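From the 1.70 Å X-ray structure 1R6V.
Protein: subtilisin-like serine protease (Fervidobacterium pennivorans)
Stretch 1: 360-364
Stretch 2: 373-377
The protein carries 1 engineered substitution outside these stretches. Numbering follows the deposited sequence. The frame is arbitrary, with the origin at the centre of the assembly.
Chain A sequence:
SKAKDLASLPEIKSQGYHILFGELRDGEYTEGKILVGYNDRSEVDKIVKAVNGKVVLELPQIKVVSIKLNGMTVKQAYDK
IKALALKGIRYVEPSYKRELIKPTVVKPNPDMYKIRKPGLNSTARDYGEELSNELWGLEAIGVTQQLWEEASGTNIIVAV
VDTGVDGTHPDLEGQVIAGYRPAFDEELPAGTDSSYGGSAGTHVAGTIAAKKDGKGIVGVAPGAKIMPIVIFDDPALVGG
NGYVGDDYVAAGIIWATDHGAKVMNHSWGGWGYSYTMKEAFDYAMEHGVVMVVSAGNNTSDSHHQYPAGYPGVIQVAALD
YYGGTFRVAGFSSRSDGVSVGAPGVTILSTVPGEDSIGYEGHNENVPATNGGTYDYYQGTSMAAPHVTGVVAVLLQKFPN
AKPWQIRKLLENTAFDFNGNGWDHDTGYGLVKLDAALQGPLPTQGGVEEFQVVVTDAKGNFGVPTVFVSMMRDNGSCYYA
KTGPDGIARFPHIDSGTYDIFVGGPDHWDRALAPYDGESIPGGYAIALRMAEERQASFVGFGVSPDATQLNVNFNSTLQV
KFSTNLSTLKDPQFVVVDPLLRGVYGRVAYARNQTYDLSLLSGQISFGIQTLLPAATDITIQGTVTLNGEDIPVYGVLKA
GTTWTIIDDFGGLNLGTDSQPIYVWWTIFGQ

Stretch 1, residues 360-364: EGHNE
Stretch 2, residues 373-377: TYDYY

Residues 360-364, an irregular loop segment, lie against residues 373-377 of the same chain, of which 374-377 are in a β-strand that continues beyond the stretch. The touching parts run 74° apart, and the register is set by Asn363 and Asp375, whose CA atoms are 5.0 Å apart. The contact is small, burying 310 Å² over both sides, and His362 and Asn363 account for most of what the loop contributes.

The backbone is extended at both residues (phi/psi -162/165 at His362, -93/108 at Asn363). This conformation presents Asn363 N to the strand, where it donates the one direct hydrogen bond of the contact, to Tyr374 O, at 2.8 Å and a nearly straight N-H...O angle of 164°. Tyr374 is itself extended (-139/162), with chi1 m and its side chain leading away from the loop, so it takes part mainly through its backbone. Water 2 extends the pairing, donating to Asn363 O (2.9 Å) and accepting from Tyr374 N (2.7 Å).

The CA-to-CB bond of His362 points sideways, with chi1 p (73°) and chi2 -74°. Its imidazole offers one face to the methyl group of Thr373 (chi1 45°, p): CG2 lies 3.7 Å from the centroid of the His362 ring and 15° off the ring normal, a CH-pi contact. His362 CB also packs 3.5 Å from Tyr374 O, beside the backbone hydrogen bond.

Asn363 directs its CA-to-CB bond toward the strand, with chi1 t (-175°) and chi2 -52°. Its CB is 3.5 Å from Asp375 OD1, and its ND2 approaches Tyr376 CE1 obliquely at 3.9 Å. The amide and carboxylate are linked through water 3, which accepts from Asn363 ND2 (2.9 Å) and donates to Asp375 OD1 (2.7 Å). Asp375, extended at -157/159 with chi1 between wells at -147° and chi2 -17°, also accepts at OD1 from Tyr376 N (2.8 Å, 140°). Tyr376 has phi/psi -102/122 and chi1 m.

The other carboxylate oxygen, Asp375 OD2, is 3.7 Å from His362 CA and 4.2 Å from Gly361 O. Water 1 bridges the latter pair, donating to Asp375 OD2 (2.7 Å) and Gly361 O (3.0 Å) while accepting from Tyr377 OH (2.6 Å); Tyr377 has chi1 m and chi2 -5°. Gly361 adopts phi/psi 95/171, at which a CB would be jammed against the preceding carbonyl oxygen, so the backbone itself calls for glycine.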

ATOM      1  N   GLU A 360     -17.243  17.150 -18.135  1.00 17.71           N
ATOM      2  CA  GLU A 360     -16.148  18.084 -17.864  1.00 18.78           C
ATOM      3  C   GLU A 360     -15.670  18.716 -19.166  1.00 19.68           C
ATOM      4  O   GLU A 360     -14.489  19.068 -19.311  1.00 23.50           O
ATOM      5  CB  GLU A 360     -14.971  17.379 -17.195  1.00 20.71           C
ATOM      6  CG  GLU A 360     -15.279  16.821 -15.823  1.00 20.75           C
ATOM      7  CD  GLU A 360     -14.018  16.463 -15.080  1.00 24.97           C
ATOM      8  OE1 GLU A 360     -13.142  17.352 -14.950  1.00 26.57           O
ATOM      9  OE2 GLU A 360     -13.896  15.305 -14.626  1.00 21.42           O
ATOM     10  N   GLY A 361     -16.594  18.856 -20.107  1.00 19.29           N
ATOM     11  CA  GLY A 361     -16.271  19.437 -21.398  1.00 18.47           C
ATOM     12  C   GLY A 361     -15.953  18.367 -22.429  1.00 18.31           C
ATOM     13  O   GLY A 361     -15.840  17.185 -22.104  1.00 16.59           O
ATOM     14  N   HIS A 362     -15.832  18.774 -23.680  1.00 18.00           N
ATOM     15  CA  HIS A 362     -15.502  17.842 -24.747  1.00 19.44           C
ATOM     16  C   HIS A 362     -14.996  18.651 -25.929  1.00 19.79           C
ATOM     17  O   HIS A 362     -15.162  19.878 -25.965  1.00 19.95           O
ATOM     18  CB  HIS A 362     -16.725  16.985 -25.143  1.00 20.99           C
ATOM     19  CG  HIS A 362     -17.773  17.722 -25.923  1.00 23.35           C
ATOM     20  ND1 HIS A 362     -18.628  18.640 -25.350  1.00 23.15           N
ATOM     21  CD2 HIS A 362     -18.116  17.657 -27.233  1.00 23.43           C
ATOM     22  CE1 HIS A 362     -19.455  19.105 -26.271  1.00 23.99           C
ATOM     23  NE2 HIS A 362     -19.164  18.525 -27.422  1.00 25.59           N
ATOM     24  N   ASN A 363     -14.349  17.989 -26.883  1.00 18.95           N
ATOM     25  CA  ASN A 363     -13.849  18.709 -28.051  1.00 20.60           C
ATOM     26  C   ASN A 363     -14.926  18.626 -29.138  1.00 21.15           C
ATOM     27  O   ASN A 363     -15.149  17.577 -29.729  1.00 18.86           O
ATOM     28  CB  ASN A 363     -12.524  18.104 -28.540  1.00 20.63           C
ATOM     29  CG  ASN A 363     -11.914  18.907 -29.675  1.00 21.62           C
ATOM     30  OD1 ASN A 363     -12.584  19.197 -30.666  1.00 22.92           O
ATOM     31  ND2 ASN A 363     -10.643  19.267 -29.537  1.00 20.17           N
ATOM     32  N   GLU A 364     -15.592  19.750 -29.396  1.00 23.21           N
ATOM     33  CA  GLU A 364     -16.681  19.788 -30.369  1.00 24.69           C
ATOM     34  C   GLU A 364     -16.286  19.580 -31.830  1.00 24.22           C
ATOM     35  O   GLU A 364     -17.153  19.385 -32.688  1.00 24.64           O
ATOM     36  CB  GLU A 364     -17.438  21.111 -30.237  1.00 27.54           C
ATOM     37  CG  GLU A 364     -16.602  22.317 -30.593  1.00 32.77           C
ATOM     38  CD  GLU A 364     -17.331  23.622 -30.339  1.00 36.51           C
ATOM     39  OE1 GLU A 364     -17.767  23.839 -29.190  1.00 40.55           O
ATOM     40  OE2 GLU A 364     -17.468  24.429 -31.283  1.00 39.62           O
ATOM     41  N   THR A 373     -19.713  12.315 -27.347  1.00 13.96           N
ATOM     42  CA  THR A 373     -18.728  13.335 -26.982  1.00 14.59           C
ATOM     43  C   THR A 373     -17.358  12.713 -26.770  1.00 13.84           C
ATOM     44  O   THR A 373     -17.245  11.658 -26.159  1.00 14.30           O
ATOM     45  CB  THR A 373     -19.149  14.053 -25.699  1.00 15.13           C
ATOM     46  OG1 THR A 373     -19.580  13.080 -24.730  1.00 17.70           O
ATOM     47  CG2 THR A 373     -20.315  15.017 -25.994  1.00 15.66           C
ATOM     48  N   TYR A 374     -16.322  13.384 -27.263  1.00 13.00           N
ATOM     49  CA  TYR A 374     -14.957  12.873 -27.162  1.00 13.94           C
ATOM     50  C   TYR A 374     -14.000  13.988 -26.815  1.00 15.78           C
ATOM     51  O   TYR A 374     -14.322  15.158 -26.981  1.00 15.42           O
ATOM     52  CB  TYR A 374     -14.509  12.304 -28.513  1.00 13.41           C
ATOM     53  CG  TYR A 374     -15.352  11.158 -28.997  1.00 12.59           C
ATOM     54  CD1 TYR A 374     -16.593  11.375 -29.596  1.00 14.90           C
ATOM     55  CD2 TYR A 374     -14.930   9.843 -28.795  1.00 14.55           C
ATOM     56  CE1 TYR A 374     -17.399  10.309 -29.971  1.00 15.10           C
ATOM     57  CE2 TYR A 374     -15.719   8.774 -29.162  1.00 14.10           C
ATOM     58  CZ  TYR A 374     -16.955   9.008 -29.744  1.00 15.14           C
ATOM     59  OH  TYR A 374     -17.748   7.939 -30.063  1.00 14.17           O
ATOM     60  N   ASP A 375     -12.818  13.619 -26.339  1.00 14.67           N
ATOM     61  CA  ASP A 375     -11.799  14.618 -26.049  1.00 15.53           C
ATOM     62  C   ASP A 375     -10.438  13.960 -26.075  1.00 14.83           C
ATOM     63  O   ASP A 375     -10.312  12.734 -25.937  1.00 13.80           O
ATOM     64  CB  ASP A 375     -12.011  15.304 -24.682  1.00 16.86           C
ATOM     65  CG  ASP A 375     -11.561  16.768 -24.694  1.00 19.37           C
ATOM     66  OD1 ASP A 375     -10.813  17.142 -25.631  1.00 16.24           O
ATOM     67  OD2 ASP A 375     -11.952  17.531 -23.771  1.00 19.38           O
ATOM     68  N   TYR A 376      -9.422  14.789 -26.251  1.00 15.07           N
ATOM     69  CA  TYR A 376      -8.035  14.341 -26.301  1.00 14.63           C
ATOM     70  C   TYR A 376      -7.374  14.637 -24.955  1.00 13.59           C
ATOM     71  O   TYR A 376      -7.324  15.785 -24.525  1.00 14.68           O
ATOM     72  CB  TYR A 376      -7.253  15.084 -27.395  1.00 13.02           C
ATOM     73  CG  TYR A 376      -7.828  14.963 -28.786  1.00 14.65           C
ATOM     74  CD1 TYR A 376      -8.895  15.763 -29.173  1.00 15.44           C
ATOM     75  CD2 TYR A 376      -7.309  14.060 -29.712  1.00 14.51           C
ATOM     76  CE1 TYR A 376      -9.437  15.679 -30.438  1.00 16.92           C
ATOM     77  CE2 TYR A 376      -7.857  13.965 -31.002  1.00 16.28           C
ATOM     78  CZ  TYR A 376      -8.922  14.785 -31.344  1.00 16.43           C
ATOM     79  OH  TYR A 376      -9.504  14.718 -32.586  1.00 22.41           O
ATOM     80  N   TYR A 377      -6.849  13.601 -24.311  1.00 14.14           N
ATOM     81  CA  TYR A 377      -6.194  13.750 -23.019  1.00 14.87           C
ATOM     82  C   TYR A 377      -4.735  13.309 -23.072  1.00 14.86           C
ATOM     83  O   TYR A 377      -4.302  12.607 -23.992  1.00 14.41           O
ATOM     84  CB  TYR A 377      -6.882  12.884 -21.953  1.00 14.92           C
ATOM     85  CG  TYR A 377      -8.246  13.343 -21.486  1.00 16.03           C
ATOM     86  CD1 TYR A 377      -8.802  14.545 -21.922  1.00 16.39           C
ATOM     87  CD2 TYR A 377      -8.964  12.574 -20.574  1.00 16.06           C
ATOM     88  CE1 TYR A 377     -10.052  14.979 -21.456  1.00 17.36           C
ATOM     89  CE2 TYR A 377     -10.208  12.986 -20.104  1.00 17.83           C
ATOM     90  CZ  TYR A 377     -10.750  14.186 -20.544  1.00 19.34           C
ATOM     91  OH  TYR A 377     -11.991  14.592 -20.084  1.00 18.24           O
TER
HETATM   92  O   HOH W   1     -13.025  16.537 -21.470  1.00 19.34           O
HETATM   93  O   HOH W   2     -16.699  15.196 -29.234  1.00 17.56           O
HETATM   94  O   HOH W   3      -9.187  18.828 -27.053  1.00 18.29           O